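Local coordinates for eukaryotic peptide chain release factor GTP-binding subunit (Schizosaccharomyces pombe, PDB 1R5B), which is eRF3, a translational GTPase-family release factor that combines a P-loop GTP-binding domain with beta-barrel domains, at residues A[448-451]-A[457-460]. Sequence-based numbering, arbitrary orientation.
Sequences FTLR and VAVG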
loop_
_atom_site.group_PDB
_atom_site.type_symbol
_atom_site.label_atom_id
_atom_site.label_comp_id
_atom_site.label_asym_id
_atom_site.label_seq_id
_atom_site.Cartn_x
_atom_site.Cartn_y
_atom_site.Cartn_z
ATOM N N PHE A 448 5.753 5.316 14.599
ATOM C CA PHE A 448 6.257 4.866 15.912
ATOM C C PHE A 448 5.418 5.203 17.171
ATOM O O PHE A 448 4.680 6.192 17.209
ATOM C CB PHE A 448 7.697 5.332 16.105
ATOM C CG PHE A 448 7.885 6.810 16.042
ATOM C CD1 PHE A 448 7.742 7.582 17.193
ATOM C CD2 PHE A 448 8.274 7.431 14.861
ATOM C CE1 PHE A 448 7.954 8.944 17.158
ATOM C CE2 PHE A 448 8.490 8.803 14.821
ATOM C CZ PHE A 448 8.326 9.557 15.976
ATOM N N THR A 449 5.546 4.350 18.193
ATOM C CA THR A 449 4.918 4.563 19.501
ATOM C C THR A 449 5.943 4.521 20.660
ATOM O O THR A 449 6.840 3.674 20.682
ATOM C CB THR A 449 3.776 3.527 19.751
ATOM O OG1 THR A 449 4.261 2.403 20.499
ATOM C CG2 THR A 449 3.285 2.899 18.465
ATOM N N LEU A 450 5.783 5.429 21.627
ATOM C CA LEU A 450 6.698 5.564 22.774
ATOM C C LEU A 450 6.132 4.884 24.025
ATOM O O LEU A 450 4.932 4.936 24.276
ATOM C CB LEU A 450 6.989 7.044 23.046
ATOM C CG LEU A 450 8.041 7.688 22.128
ATOM C CD1 LEU A 450 7.959 7.211 20.687
ATOM C CD2 LEU A 450 7.925 9.193 22.164
ATOM N N ARG A 451 7.009 4.241 24.795
ATOM C CA ARG A 451 6.625 3.488 25.992
ATOM C C ARG A 451 7.485 3.914 27.189
ATOM O O ARG A 451 8.715 3.899 27.110
ATOM C CB ARG A 451 6.783 1.983 25.742
ATOM C CG ARG A 451 5.561 1.321 25.114
ATOM C CD ARG A 451 5.089 0.050 25.818
ATOM N NE ARG A 451 3.627 -0.063 25.844
ATOM C CZ ARG A 451 2.954 -1.160 26.196
ATOM N NH1 ARG A 451 3.594 -2.271 26.559
ATOM N NH2 ARG A 451 1.625 -1.150 26.180
ATOM N N VAL A 457 2.767 6.242 25.916
ATOM C CA VAL A 457 2.943 7.661 26.261
ATOM C C VAL A 457 2.870 8.620 25.073
ATOM O O VAL A 457 2.482 9.764 25.237
ATOM C CB VAL A 457 4.275 7.973 27.016
ATOM C CG1 VAL A 457 4.066 7.967 28.555
ATOM C CG2 VAL A 457 5.407 7.056 26.582
ATOM N N ALA A 458 3.276 8.186 23.887
ATOM C CA ALA A 458 3.103 9.022 22.699
ATOM C C ALA A 458 2.963 8.216 21.406
ATOM O O ALA A 458 3.020 6.987 21.416
ATOM C CB ALA A 458 4.247 10.032 22.590
ATOM N N VAL A 459 2.749 8.929 20.301
ATOM C CA VAL A 459 2.745 8.340 18.961
ATOM C C VAL A 459 3.235 9.380 17.969
ATOM O O VAL A 459 2.983 10.573 18.131
ATOM C CB VAL A 459 1.339 7.839 18.515
ATOM C CG1 VAL A 459 1.025 6.467 19.112
ATOM C CG2 VAL A 459 0.245 8.845 18.858
ATOM N N GLY A 460 3.922 8.922 16.930
ATOM C CA GLY A 460 4.531 9.835 15.988
ATOM C C GLY A 460 4.983 9.216 14.685
ATOM O O GLY A 460 5.076 8.000 14.559
#
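F448 lays its ring across the backbone of G460, the residue paired with it on the neighbouring antiparallel strand. With chi1 at 59°, CG sits between the backbone N and the carbonyl carbon, which swings the ring over the partner strand. G460 CA approaches one face in a CH-pi contact, 3.9 Å from the ring centroid, while G460 O lies over the same ring nearer its rim. With no side chain on G460, its backbone lies directly under the ring. Two hydrogen bonds close the pair: F448 N to G460 O at 2.8 Å, nearly straight out from the carbonyl, and G460 N back to F448 O, also 2.8 Å.

Two residues along, L450 shares the face of F448 and packs on A458, its CD2 3.8 Å from A458 CB. L450 N hydrogen-bonds to A458 O at 3.2 Å, from well above the carbonyl plane. V457 adds to this patch by bringing CG2 to 3.9 Å from L450 CB. I369 of strand 364-371 and M386 of strand 385-387 continue the apolar layer. On the opposite face, T449 and V459 form the non-hydrogen-bonded pair between these bridges. The two segments are the paired arms of an antiparallel beta hairpin, their contact buried in the C-terminal beta domain, of the kind found at the C-terminus of eEF1A.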